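Local coordinates for CRISPR-associated protein, Cse1 family (Acidimicrobium ferrooxidans, PDB 4H3T) that probably serves as the large subunit of a type I-E CRISPR Cascade complex, which uses guide RNA to recognise invading DNA, at residues Gln324-Gly329 / Asp382-Pro387; Arg328-Val333 / Val401-Val406; Asp190-Gly195 / Ile283-Glu288; His168-Ala173 / Gly195-Ile200; Ala96-Arg101 / Ala236-Pro241. The protein carries 1 engineered substitution. All blocks are in the same frame, centred on the assembly; numbering follows the deposited sequence. Where two conformers were deposited one is given.

Contact 1 (Gln324-Gly329 / Asp382-Pro387); sequences QQVWRG and DRLDTP
Asp382 OD1 is the best-held polar atom, gripped twice. Arg383 N donates to the anti lone pair of Asp382 OD1 at 2.8 Å, and Arg468 of helix 445-473 adds a salt bridge. The other oxygen makes the crossing bond: Val326 N reaches Asp382 OD2 at 3.0 Å, bent to 141° at the hydrogen. This N-H comes from above the carboxylate plane, 37° out of it, so the bond is serviceable rather than ideal. An unstaggered chi1 of -147° swings the aspartate into this position.

Val326 opens a 3-10 turn, residues 326-328, and lies against strand 375-387, an outer strand of an antiparallel sheet that also holds strands 359-370 and 202-206. Its CG1, in the crowded position between backbone N and carbonyl carbon, crosses the aspartate obliquely and comes 3.2 Å from Asp382 CG. The same methyl continues to Leu384, 3.9 Å from Val326 CG1 to Leu384 CB. More loosely, Leu384 CD1 meets Trp327 CB at 4.2 Å, while the indole NE1 bonds to Asp464 and the ring stacks on Tyr467.

Asp382 OD1 and Arg383 O are two acceptors only 3.1 Å apart. Arg468 bonds the first through NH2 and the second through NH1; its charge would probably offset their repulsion and keep the carboxylate ionised beside a valine methyl.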
# COMPACT_ATOMS: atom_id res chain seq x y z
N GLN A 324 9.13 4.35 8.48
CA GLN A 324 8.61 5.59 9.11
C GLN A 324 7.10 5.55 9.18
O GLN A 324 6.47 4.86 8.37
CB GLN A 324 9.03 6.80 8.39
CG GLN A 324 8.39 7.00 7.02
CD GLN A 324 8.84 8.24 6.33
OE1 GLN A 324 8.19 8.72 5.36
NE2 GLN A 324 10.03 8.67 6.64
N GLN A 325 6.52 6.32 10.07
CA GLN A 325 5.04 6.42 10.25
C GLN A 325 4.52 7.08 8.96
O GLN A 325 5.18 7.98 8.44
CB GLN A 325 4.70 7.24 11.47
CG GLN A 325 5.16 6.61 12.80
CD GLN A 325 6.57 6.97 13.26
OE1 GLN A 325 7.37 7.56 12.53
NE2 GLN A 325 6.96 6.42 14.39
N VAL A 326 3.40 6.67 8.44
CA VAL A 326 2.97 7.07 7.11
C VAL A 326 2.76 8.59 6.98
O VAL A 326 3.09 9.16 5.96
CB VAL A 326 1.71 6.31 6.57
CG1 VAL A 326 0.50 6.55 7.41
CG2 VAL A 326 1.41 6.68 5.13
N TRP A 327 2.30 9.26 8.02
CA TRP A 327 2.14 10.74 7.93
C TRP A 327 3.44 11.52 7.73
O TRP A 327 3.42 12.64 7.22
CB TRP A 327 1.39 11.28 9.15
CG TRP A 327 1.95 10.89 10.49
CD1 TRP A 327 1.65 9.77 11.21
CD2 TRP A 327 3.02 11.55 11.19
NE1 TRP A 327 2.42 9.72 12.34
CE2 TRP A 327 3.27 10.80 12.36
CE3 TRP A 327 3.65 12.80 11.03
CZ2 TRP A 327 4.22 11.21 13.32
CZ3 TRP A 327 4.57 13.21 11.98
CH2 TRP A 327 4.79 12.45 13.14
N ARG A 328 4.61 10.91 8.05
CA ARG A 328 5.88 11.57 7.78
C ARG A 328 6.09 11.73 6.24
O ARG A 328 6.84 12.59 5.84
CB ARG A 328 7.03 10.82 8.46
CG ARG A 328 7.04 11.04 9.95
CD ARG A 328 7.91 10.04 10.68
NE ARG A 328 9.31 10.12 10.35
CZ ARG A 328 10.25 9.34 10.88
NH1 ARG A 328 9.91 8.36 11.72
NH2 ARG A 328 11.51 9.49 10.53
N GLY A 329 5.45 10.90 5.43
CA GLY A 329 5.52 10.98 3.98
C GLY A 329 4.21 11.54 3.41
O GLY A 329 3.84 11.20 2.30
N ASP A 382 0.26 0.71 5.97
CA ASP A 382 -0.30 1.65 6.94
C ASP A 382 -1.62 2.14 6.51
O ASP A 382 -2.01 1.93 5.36
CB ASP A 382 0.67 2.86 7.12
CG ASP A 382 0.75 3.51 8.52
OD1 ASP A 382 -0.26 3.40 9.31
OD2 ASP A 382 1.83 4.09 8.86
N ARG A 383 -2.31 2.77 7.46
CA ARG A 383 -3.60 3.36 7.34
C ARG A 383 -3.54 4.76 7.93
O ARG A 383 -2.94 4.96 9.00
CB ARG A 383 -4.62 2.48 8.07
CG ARG A 383 -4.40 1.00 7.77
CD ARG A 383 -5.54 0.11 8.23
NE ARG A 383 -6.51 -0.07 7.17
CZ ARG A 383 -6.63 -1.13 6.38
NH1 ARG A 383 -7.58 -1.16 5.45
NH2 ARG A 383 -5.82 -2.18 6.52
N LEU A 384 -4.07 5.75 7.19
CA LEU A 384 -4.10 7.11 7.66
C LEU A 384 -5.50 7.68 7.51
O LEU A 384 -5.97 7.83 6.39
CB LEU A 384 -3.07 7.94 6.89
CG LEU A 384 -2.88 9.39 7.39
CD1 LEU A 384 -2.35 9.45 8.87
CD2 LEU A 384 -2.00 10.17 6.46
N ASP A 385 -6.13 8.07 8.61
CA ASP A 385 -7.43 8.76 8.58
C ASP A 385 -7.26 10.20 8.06
O ASP A 385 -6.55 11.04 8.67
CB ASP A 385 -8.10 8.73 9.97
CG ASP A 385 -8.67 7.35 10.38
OD1 ASP A 385 -9.10 6.58 9.49
OD2 ASP A 385 -8.77 7.08 11.61
N THR A 386 -7.77 10.44 6.86
CA THR A 386 -7.53 11.65 6.12
C THR A 386 -8.84 12.41 5.73
O THR A 386 -9.67 11.88 4.95
CB THR A 386 -6.69 11.34 4.84
OG1 THR A 386 -5.50 10.61 5.21
CG2 THR A 386 -6.23 12.63 4.14
N PRO A 387 -8.94 13.69 6.14
CA PRO A 387 -10.08 14.51 5.73
C PRO A 387 -10.08 14.79 4.26
O PRO A 387 -9.00 15.03 3.65
CB PRO A 387 -9.85 15.85 6.47
CG PRO A 387 -8.93 15.55 7.53
CD PRO A 387 -8.07 14.45 7.07

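Contact 2 (Arg328-Val333 / Val401-Val406); sequences RGLSSV and VAIDAV
The tight part is built round one methyl, Ile403 CD1, which is 3.4 Å from Ser331 N and 3.7 Å from Leu330 CG. Two torsions bring it there: CG1 of Ile403 is anti to the carbonyl carbon, and a chi2 of -69° folds the tip back onto the start of the opposing helix. The methyl sits on the Ser331 backbone, N and CA nearest, with Ser331 CB farther from Ile403 CD1 at 3.8 Å; Ser331 itself is the solvent-exposed margin. Leu330, with CG anti to its backbone N, crosses the isoleucine obliquely and sends its other contact deeper, 3.7 Å from Leu330 CD2 to Ala402 CB. This is apolar packing between the first turn of the short helix 330-334 and the long helix 397-415, one of the helices of the C-terminal bundle characteristic of Cse1 proteins. Tyr467 of helix 445-473 touches both Leu330 and Val406. The looser side is at Val406, whose CG1 stands 4.0 Å from Arg328 O. The Arg328 side chain starts away from the helix, and its NH1 is bonded to Gln325 OE1 and salt-bridged to Glu457.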
# COMPACT_ATOMS: atom_id res chain seq x y z
N ARG A 328 4.61 10.91 8.05
CA ARG A 328 5.88 11.57 7.78
C ARG A 328 6.09 11.73 6.24
O ARG A 328 6.84 12.59 5.84
CB ARG A 328 7.03 10.82 8.46
CG ARG A 328 7.04 11.04 9.95
CD ARG A 328 7.91 10.04 10.68
NE ARG A 328 9.31 10.12 10.35
CZ ARG A 328 10.25 9.34 10.88
NH1 ARG A 328 9.91 8.36 11.72
NH2 ARG A 328 11.51 9.49 10.53
N GLY A 329 5.45 10.90 5.43
CA GLY A 329 5.52 10.98 3.98
C GLY A 329 4.21 11.54 3.41
O GLY A 329 3.84 11.20 2.30
N LEU A 330 3.46 12.38 4.18
CA LEU A 330 2.18 12.91 3.68
C LEU A 330 2.35 13.66 2.33
O LEU A 330 1.52 13.54 1.44
CB LEU A 330 1.58 13.86 4.73
CG LEU A 330 0.22 14.51 4.34
CD1 LEU A 330 -0.80 13.50 4.03
CD2 LEU A 330 -0.27 15.40 5.46
N SER A 331 3.44 14.36 2.15
CA SER A 331 3.70 15.10 0.90
C SER A 331 3.82 14.13 -0.31
O SER A 331 3.37 14.52 -1.39
CB SER A 331 4.96 16.00 1.01
OG SER A 331 6.04 15.11 1.21
N SER A 332 4.21 12.86 -0.10
CA SER A 332 4.28 11.87 -1.19
C SER A 332 2.88 11.27 -1.51
O SER A 332 2.68 10.71 -2.58
CB SER A 332 5.32 10.76 -0.91
OG SER A 332 4.96 9.79 0.08
N VAL A 333 1.91 11.41 -0.59
CA VAL A 333 0.53 11.01 -0.77
C VAL A 333 -0.18 12.11 -1.53
O VAL A 333 -0.88 11.88 -2.50
CB VAL A 333 -0.18 10.67 0.59
CG1 VAL A 333 -1.64 10.25 0.36
CG2 VAL A 333 0.54 9.57 1.33
N VAL A 401 -1.59 23.34 6.23
CA VAL A 401 -1.36 23.20 7.69
C VAL A 401 -0.94 21.75 8.00
O VAL A 401 -0.06 21.52 8.85
CB VAL A 401 -2.56 23.68 8.57
CG1 VAL A 401 -3.78 22.77 8.46
CG2 VAL A 401 -2.14 23.82 10.02
N ALA A 402 -1.57 20.75 7.33
CA ALA A 402 -1.16 19.34 7.57
C ALA A 402 0.32 19.10 7.21
O ALA A 402 1.04 18.48 7.99
CB ALA A 402 -2.01 18.40 6.78
N ILE A 403 0.76 19.55 6.03
CA ILE A 403 2.17 19.41 5.60
C ILE A 403 3.10 20.23 6.52
O ILE A 403 4.14 19.74 6.94
CB ILE A 403 2.31 19.84 4.11
CG1 ILE A 403 1.55 18.83 3.18
CG2 ILE A 403 3.77 19.94 3.70
CD1 ILE A 403 2.15 17.41 3.09
N ASP A 404 2.72 21.46 6.83
CA ASP A 404 3.53 22.32 7.68
C ASP A 404 3.71 21.74 9.08
O ASP A 404 4.72 22.00 9.73
CB ASP A 404 2.96 23.72 7.80
CG ASP A 404 3.06 24.54 6.55
OD1 ASP A 404 3.72 24.09 5.60
OD2 ASP A 404 2.44 25.63 6.50
N ALA A 405 2.71 21.04 9.57
CA ALA A 405 2.75 20.40 10.89
C ALA A 405 3.76 19.27 10.90
O ALA A 405 4.45 19.06 11.91
CB ALA A 405 1.37 19.87 11.27
N VAL A 406 3.87 18.55 9.79
CA VAL A 406 4.87 17.49 9.62
C VAL A 406 6.28 18.15 9.62
O VAL A 406 7.18 17.68 10.29
CB VAL A 406 4.64 16.65 8.33
CG1 VAL A 406 5.78 15.65 8.13
CG2 VAL A 406 3.33 15.91 8.41

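Contact 3 (Asp190-Gly195 / Ile283-Glu288); sequences DTPAIG and ICAGDE. With GOL (glycerol), chain C.
Direct hydrogen bonding rests on Glu288, whose OE2 accepts from Ala193 N at 3.1 Å. The bond is almost straight, 176° at the hydrogen, and uses the syn lone pair of OE2. A chi2 of -67° bends the glutamate chain back to reach the loop, and a salt bridge from Arg246 to the same oxygen probably keeps the carboxylate ionised. Apolar contact comes from Pro192, whose CB lies 3.7 Å from Ala285 CB; the alanine methyl also tucks under Asp190 O at 3.4 Å. Loop 190-195, which leads into helix 196-199, is thus laid along the end of strand 275-289, the long strand paired antiparallel with 263-272. Two waters extend the polar contact. One accepts from Ala285 N at 3.0 Å and can donate to Asp190 O; a second sits between Ile194 O and Glu288 OE1, 2.8 Å from the latter. The bound glycerol, probably from the crystallisation liquor, donates through O1 to Ile194 O at 2.9 Å, while its O3 makes only a weak bond to Glu288 OE1.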
# COMPACT_ATOMS: atom_id res chain seq x y z
N ASP A 190 13.27 -19.13 -16.58
CA ASP A 190 12.86 -17.88 -17.25
C ASP A 190 12.53 -16.90 -16.11
O ASP A 190 11.50 -17.07 -15.45
CB ASP A 190 11.72 -18.09 -18.23
CG ASP A 190 11.22 -16.80 -18.89
OD1 ASP A 190 11.91 -15.76 -18.79
OD2 ASP A 190 10.10 -16.82 -19.46
N THR A 191 13.42 -15.94 -15.85
CA THR A 191 13.36 -15.04 -14.71
C THR A 191 12.42 -13.86 -14.90
O THR A 191 12.64 -13.01 -15.74
CB THR A 191 14.78 -14.53 -14.36
OG1 THR A 191 15.59 -15.69 -14.13
CG2 THR A 191 14.82 -13.69 -13.07
N PRO A 192 11.37 -13.75 -14.07
CA PRO A 192 10.46 -12.59 -14.22
C PRO A 192 10.95 -11.36 -13.47
O PRO A 192 11.79 -11.43 -12.58
CB PRO A 192 9.16 -13.10 -13.57
CG PRO A 192 9.65 -14.02 -12.47
CD PRO A 192 10.92 -14.65 -12.98
N ALA A 193 10.30 -10.24 -13.74
CA ALA A 193 10.42 -9.03 -12.94
C ALA A 193 9.59 -9.26 -11.66
O ALA A 193 8.76 -10.19 -11.59
CB ALA A 193 9.90 -7.79 -13.72
N ILE A 194 9.69 -8.35 -10.69
CA ILE A 194 8.80 -8.40 -9.52
C ILE A 194 7.34 -8.18 -9.99
O ILE A 194 7.13 -7.63 -11.06
CB ILE A 194 9.17 -7.39 -8.44
CG1 ILE A 194 9.02 -5.92 -8.94
CG2 ILE A 194 10.60 -7.68 -7.93
CD1 ILE A 194 9.42 -4.89 -7.93
N GLY A 195 6.38 -8.64 -9.20
CA GLY A 195 4.97 -8.41 -9.53
C GLY A 195 4.64 -6.93 -9.61
O GLY A 195 5.30 -6.08 -8.99
N ILE A 283 5.16 -22.65 -9.86
CA ILE A 283 5.09 -21.18 -10.00
C ILE A 283 6.16 -20.75 -10.96
O ILE A 283 7.34 -20.92 -10.66
CB ILE A 283 5.28 -20.45 -8.65
CG1 ILE A 283 4.30 -20.96 -7.60
CG2 ILE A 283 5.14 -18.96 -8.79
CD1 ILE A 283 4.61 -20.39 -6.21
N CYS A 284 5.75 -20.13 -12.06
CA CYS A 284 6.58 -19.74 -13.20
C CYS A 284 6.30 -18.31 -13.56
O CYS A 284 5.30 -17.72 -13.15
CB CYS A 284 6.32 -20.66 -14.39
SG CYS A 284 6.55 -22.41 -14.03
N ALA A 285 7.17 -17.77 -14.43
CA ALA A 285 7.02 -16.40 -14.89
C ALA A 285 5.79 -16.18 -15.73
O ALA A 285 5.43 -17.03 -16.52
CB ALA A 285 8.24 -16.02 -15.70
N GLY A 286 5.16 -15.03 -15.58
CA GLY A 286 4.00 -14.69 -16.42
C GLY A 286 4.19 -13.35 -17.12
O GLY A 286 5.31 -12.94 -17.47
N ASP A 287 3.07 -12.71 -17.42
CA ASP A 287 3.09 -11.52 -18.22
C ASP A 287 3.59 -10.30 -17.49
O ASP A 287 3.32 -10.09 -16.32
CB ASP A 287 1.69 -11.20 -18.76
CG ASP A 287 1.11 -12.23 -19.70
OD1 ASP A 287 1.88 -12.83 -20.50
OD2 ASP A 287 -0.14 -12.48 -19.62
N GLU A 288 4.28 -9.43 -18.21
CA GLU A 288 4.82 -8.20 -17.63
C GLU A 288 3.94 -7.03 -18.06
O GLU A 288 3.52 -6.98 -19.22
CB GLU A 288 6.24 -7.96 -18.14
CG GLU A 288 7.23 -9.12 -17.90
CD GLU A 288 7.61 -9.43 -16.47
OE1 GLU A 288 7.06 -8.76 -15.56
OE2 GLU A 288 8.47 -10.32 -16.25
C1 GOL C . 6.51 -5.02 -12.57
O1 GOL C . 7.85 -5.07 -12.28
C2 GOL C . 6.30 -5.69 -13.90
O2 GOL C . 6.57 -4.77 -15.03
C3 GOL C . 4.83 -5.92 -13.76
O3 GOL C . 4.43 -6.64 -14.82
O HOH W 1 9.61 -19.12 -15.48
O HOH W 2 6.12 -9.64 -13.05

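Contact 4 (His168-Ala173 / Gly195-Ile200); sequences HAFGSA and GYLAWI
Phe170 has CG anti to the carbonyl carbon (chi1 -81°), which brings its ring back to helix 196-199 although its CB points away; Leu197, with a like first torsion (chi1 -75°), meets it obliquely. Leu197 CB stands over one face, 3.7 Å from the centroid of the Phe170 ring, a CH-pi contact displaced toward the rim. Leu197 CD1 touches both Phe170 CE2 and Ala169 CB, each at 3.7 Å. The ring's CD1 side lies along Ala198, 4.1 Å from Phe170 CD1 to Ala198 CB.

Alongside this packing, backbone atoms join the last turn of helix 157-170 to the start of helix 196-199. Ala169 O accepts from Ala198 N at 3.3 Å and, weakly, from Leu197 N at 2.9 Å. Gly195, at the N-cap position, donates from its N to Gly171 O at 2.8 Å; a CB on Gly195 would point into 168-173 and clash with Ala169 O, Phe170 N and Gly171 N. A water bridges His168 O and Tyr196 N.

An alanine at Phe170 would remove the ring and would probably leave Leu197 CB and the Ala198 side without their aromatic cover. Because first-turn N-H groups, at the positive end of a helix dipole, meet Ala169 O, the junction is likely to be electrostatically favourable, with Ala169 O, Gly171 O and Gly195 N all satisfied.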
# COMPACT_ATOMS: atom_id res chain seq x y z
N HIS A 168 0.30 -13.55 -8.09
CA HIS A 168 0.32 -12.95 -9.42
C HIS A 168 0.69 -11.47 -9.40
O HIS A 168 1.28 -10.96 -10.36
CB HIS A 168 -1.04 -13.05 -10.08
CG HIS A 168 -1.30 -14.35 -10.76
ND1 HIS A 168 -0.67 -14.67 -11.93
CD2 HIS A 168 -2.04 -15.41 -10.34
CE1 HIS A 168 -1.15 -15.86 -12.26
NE2 HIS A 168 -1.94 -16.36 -11.31
N ALA A 169 0.41 -10.79 -8.28
CA ALA A 169 0.62 -9.35 -8.09
C ALA A 169 1.91 -9.00 -7.34
O ALA A 169 2.42 -7.91 -7.53
CB ALA A 169 -0.59 -8.78 -7.30
N PHE A 170 2.36 -9.84 -6.39
CA PHE A 170 3.45 -9.49 -5.48
C PHE A 170 4.64 -10.46 -5.57
O PHE A 170 5.50 -10.39 -4.74
CB PHE A 170 2.93 -9.49 -4.02
CG PHE A 170 2.23 -8.21 -3.62
CD1 PHE A 170 2.95 -7.12 -3.22
CD2 PHE A 170 0.84 -8.15 -3.57
CE1 PHE A 170 2.31 -5.94 -2.80
CE2 PHE A 170 0.19 -6.97 -3.12
CZ PHE A 170 0.95 -5.88 -2.74
N GLY A 171 4.75 -11.25 -6.60
CA GLY A 171 5.88 -12.17 -6.70
C GLY A 171 7.24 -11.49 -6.90
O GLY A 171 7.35 -10.30 -7.20
N SER A 172 8.31 -12.23 -6.67
CA SER A 172 9.66 -11.70 -6.81
C SER A 172 10.33 -12.36 -8.04
O SER A 172 9.74 -13.25 -8.68
CB SER A 172 10.45 -11.99 -5.53
OG SER A 172 10.85 -13.36 -5.51
N ALA A 173 11.61 -11.99 -8.30
CA ALA A 173 12.40 -12.58 -9.39
C ALA A 173 12.81 -14.01 -9.08
O ALA A 173 13.35 -14.66 -9.96
CB ALA A 173 13.63 -11.73 -9.67
N GLY A 195 6.38 -8.64 -9.20
CA GLY A 195 4.97 -8.41 -9.53
C GLY A 195 4.64 -6.93 -9.61
O GLY A 195 5.30 -6.08 -8.99
N TYR A 196 3.61 -6.61 -10.36
CA TYR A 196 3.24 -5.22 -10.56
C TYR A 196 2.83 -4.48 -9.25
O TYR A 196 3.25 -3.35 -9.05
CB TYR A 196 2.12 -5.15 -11.57
CG TYR A 196 1.57 -3.75 -11.75
CD1 TYR A 196 2.20 -2.85 -12.58
CD2 TYR A 196 0.50 -3.30 -11.00
CE1 TYR A 196 1.70 -1.56 -12.77
CE2 TYR A 196 0.03 -2.00 -11.13
CZ TYR A 196 0.57 -1.16 -12.08
OH TYR A 196 0.11 0.13 -12.21
N LEU A 197 2.12 -5.14 -8.33
CA LEU A 197 1.77 -4.52 -7.05
C LEU A 197 2.99 -4.40 -6.15
O LEU A 197 3.02 -3.48 -5.33
CB LEU A 197 0.63 -5.23 -6.32
CG LEU A 197 -0.75 -5.03 -6.84
CD1 LEU A 197 -1.79 -5.62 -5.88
CD2 LEU A 197 -1.04 -3.53 -7.00
N ALA A 198 3.97 -5.29 -6.30
CA ALA A 198 5.25 -5.18 -5.58
C ALA A 198 6.05 -3.92 -6.10
O ALA A 198 6.85 -3.36 -5.36
CB ALA A 198 6.08 -6.46 -5.72
N TRP A 199 5.87 -3.55 -7.36
CA TRP A 199 6.52 -2.42 -7.98
C TRP A 199 5.87 -1.09 -7.64
O TRP A 199 6.56 -0.11 -7.42
CB TRP A 199 6.52 -2.60 -9.50
CG TRP A 199 7.22 -1.49 -10.22
CD1 TRP A 199 8.54 -1.14 -10.10
CD2 TRP A 199 6.65 -0.62 -11.21
NE1 TRP A 199 8.81 -0.09 -10.93
CE2 TRP A 199 7.66 0.28 -11.59
CE3 TRP A 199 5.38 -0.49 -11.77
CZ2 TRP A 199 7.42 1.33 -12.49
CZ3 TRP A 199 5.13 0.56 -12.65
CH2 TRP A 199 6.16 1.43 -13.03
N ILE A 200 4.55 -1.00 -7.69
CA ILE A 200 3.90 0.31 -7.46
C ILE A 200 3.78 0.63 -5.95
O ILE A 200 3.77 -0.26 -5.09
CB ILE A 200 2.51 0.49 -8.14
CG1 ILE A 200 1.45 -0.52 -7.64
CG2 ILE A 200 2.62 0.42 -9.65
CD1 ILE A 200 0.06 -0.08 -7.74
O HOH W 3 1.91 -8.59 -11.71

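Contact 5 (Ala96-Arg101 / Ala236-Pro241); sequences ARWRHR and AWERDP
This is a surface contact in which the end of helix 88-98 and the 3-10 turn after it grip a loop, residues 236-241, that precedes strand 248-249. The main clamp is Arg101, whose chain bends at chi2 and chi3 so that the guanidinium meets the loop end-on. Arg101 NH1 and NH2 both donate to Arg239 O, at 2.9 and 2.8 Å. NH2 also bonds a glycerol, probably from the crystallisation liquor. Arg239 O lies 7° out of the guanidinium plane, whereas Trp237 O sits over its face, 3.1 Å from Arg101 CZ, where the N-H directions are too poor for a hydrogen bond. Replacing Arg101 by an alanine would delete both bonds and would probably loosen the loop's hold on the turn.

The second support is Trp98. Glu238 CG lies over its six-membered ring, 3.6 Å from the centroid, a CH-pi contact; the carboxylate is stacked 19° from the indole plane. Arg97 CG covers the opposite face of Trp98.

Glu238 OE2 is held by Arg66 and Tyr94, while Trp237 NE1 hydrogen-bonds to Tyr94 OH and the indole rests on Leu59 and Leu63, so the loop is tied to helices 52-68 and 88-98 ahead of strand 248-249.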
# COMPACT_ATOMS: atom_id res chain seq x y z
N ALA A 96 -23.86 -16.73 -12.57
CA ALA A 96 -24.44 -17.84 -13.35
C ALA A 96 -23.69 -17.93 -14.69
O ALA A 96 -23.31 -19.01 -15.09
CB ALA A 96 -25.95 -17.64 -13.58
N ARG A 97 -23.39 -16.78 -15.33
CA ARG A 97 -22.65 -16.78 -16.60
C ARG A 97 -21.19 -17.24 -16.46
O ARG A 97 -20.70 -17.91 -17.35
CB ARG A 97 -22.67 -15.36 -17.24
CG ARG A 97 -21.78 -15.10 -18.48
CD ARG A 97 -22.35 -15.64 -19.78
NE ARG A 97 -21.51 -15.34 -20.95
CZ ARG A 97 -20.42 -16.01 -21.34
NH1 ARG A 97 -19.97 -17.04 -20.63
NH2 ARG A 97 -19.76 -15.65 -22.43
N TRP A 98 -20.48 -16.86 -15.40
CA TRP A 98 -19.05 -17.08 -15.33
C TRP A 98 -18.56 -18.06 -14.30
O TRP A 98 -17.33 -18.28 -14.22
CB TRP A 98 -18.39 -15.72 -15.06
CG TRP A 98 -18.54 -14.78 -16.23
CD1 TRP A 98 -19.41 -13.74 -16.35
CD2 TRP A 98 -17.92 -14.94 -17.51
NE1 TRP A 98 -19.32 -13.20 -17.61
CE2 TRP A 98 -18.42 -13.91 -18.34
CE3 TRP A 98 -17.00 -15.87 -18.03
CZ2 TRP A 98 -18.00 -13.76 -19.66
CZ3 TRP A 98 -16.60 -15.72 -19.34
CH2 TRP A 98 -17.07 -14.67 -20.14
N ARG A 99 -19.45 -18.68 -13.54
CA ARG A 99 -18.90 -19.53 -12.48
C ARG A 99 -18.13 -20.76 -12.99
O ARG A 99 -17.28 -21.22 -12.25
CB ARG A 99 -19.91 -19.94 -11.45
CG ARG A 99 -20.86 -20.96 -11.88
CD ARG A 99 -22.06 -20.99 -10.95
NE ARG A 99 -21.72 -21.39 -9.58
CZ ARG A 99 -22.61 -21.56 -8.59
NH1 ARG A 99 -23.90 -21.33 -8.80
NH2 ARG A 99 -22.20 -21.95 -7.39
N HIS A 100 -18.27 -21.14 -14.28
CA HIS A 100 -17.43 -22.21 -14.86
C HIS A 100 -15.92 -21.76 -14.90
O HIS A 100 -15.02 -22.58 -15.12
CB HIS A 100 -17.94 -22.58 -16.28
CG HIS A 100 -17.75 -21.48 -17.30
ND1 HIS A 100 -18.60 -20.37 -17.34
CD2 HIS A 100 -16.86 -21.38 -18.32
CE1 HIS A 100 -18.17 -19.61 -18.35
NE2 HIS A 100 -17.11 -20.16 -18.95
N ARG A 101 -15.67 -20.48 -14.66
CA ARG A 101 -14.31 -19.92 -14.61
C ARG A 101 -13.81 -19.62 -13.20
O ARG A 101 -12.64 -19.24 -13.08
CB ARG A 101 -14.24 -18.66 -15.46
CG ARG A 101 -14.55 -18.91 -16.95
CD ARG A 101 -13.51 -19.81 -17.66
NE ARG A 101 -12.15 -19.21 -17.64
CZ ARG A 101 -11.61 -18.46 -18.60
NH1 ARG A 101 -12.31 -18.16 -19.71
NH2 ARG A 101 -10.39 -17.98 -18.45
N ALA A 236 -9.26 -11.37 -16.31
CA ALA A 236 -8.56 -12.57 -16.73
C ALA A 236 -9.48 -13.79 -16.92
O ALA A 236 -9.27 -14.55 -17.88
CB ALA A 236 -7.44 -12.90 -15.76
N TRP A 237 -10.46 -13.97 -16.04
CA TRP A 237 -11.38 -15.12 -16.10
C TRP A 237 -12.42 -14.99 -17.21
O TRP A 237 -13.07 -15.97 -17.46
CB TRP A 237 -12.10 -15.39 -14.75
CG TRP A 237 -12.90 -14.25 -14.27
CD1 TRP A 237 -14.12 -13.83 -14.74
CD2 TRP A 237 -12.46 -13.26 -13.34
NE1 TRP A 237 -14.52 -12.73 -14.05
CE2 TRP A 237 -13.49 -12.31 -13.23
CE3 TRP A 237 -11.32 -13.12 -12.55
CZ2 TRP A 237 -13.39 -11.22 -12.38
CZ3 TRP A 237 -11.22 -12.02 -11.72
CH2 TRP A 237 -12.28 -11.12 -11.60
N GLU A 238 -12.54 -13.84 -17.90
CA GLU A 238 -13.39 -13.71 -19.08
C GLU A 238 -12.55 -13.88 -20.29
O GLU A 238 -13.09 -14.03 -21.35
CB GLU A 238 -14.11 -12.35 -19.14
CG GLU A 238 -15.14 -12.20 -18.03
CD GLU A 238 -16.04 -11.01 -18.22
OE1 GLU A 238 -16.32 -10.65 -19.37
OE2 GLU A 238 -16.45 -10.42 -17.20
N ARG A 239 -11.23 -13.84 -20.17
CA ARG A 239 -10.36 -14.01 -21.35
C ARG A 239 -10.06 -15.51 -21.55
O ARG A 239 -10.33 -16.34 -20.68
CB ARG A 239 -9.08 -13.17 -21.12
CG ARG A 239 -9.40 -11.68 -20.96
CD ARG A 239 -8.30 -10.88 -20.22
NE ARG A 239 -7.48 -10.19 -21.20
CZ ARG A 239 -7.68 -8.96 -21.66
NH1 ARG A 239 -6.89 -8.46 -22.59
NH2 ARG A 239 -8.64 -8.20 -21.15
N ASP A 240 -9.55 -15.84 -22.70
CA ASP A 240 -9.10 -17.19 -22.94
C ASP A 240 -8.04 -17.58 -21.89
O ASP A 240 -7.19 -16.74 -21.55
CB ASP A 240 -8.44 -17.32 -24.30
CG ASP A 240 -9.37 -17.17 -25.48
OD1 ASP A 240 -10.59 -17.36 -25.30
OD2 ASP A 240 -8.88 -16.84 -26.57
N PRO A 241 -8.10 -18.81 -21.39
CA PRO A 241 -7.09 -19.24 -20.44
C PRO A 241 -5.69 -19.15 -21.05
O PRO A 241 -5.52 -19.37 -22.25
CB PRO A 241 -7.46 -20.72 -20.14
CG PRO A 241 -8.42 -21.09 -21.21
CD PRO A 241 -9.06 -19.89 -21.71

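From the N terminus, contact 5 opens first, at the end of helix 88-98, and closes a long loop at 236-241. Contact 4 is nested inside it, bringing helix 196-199 back against the end of helix 157-170. Contact 3 starts at 190-195, shares Gly195 with contact 4 and closes only on strand 275-289, so it crosses both 4 and 5; its centre lies 9 Å from that of contact 4. Contacts 1 and 2 follow in series and leave from the same stretch, sharing Arg328 and Gly329: the first reaches strand 375-387, the second helix 397-415. Trp327 and Val406 touch between them, so sheet, turn and helical bundle are joined in one place.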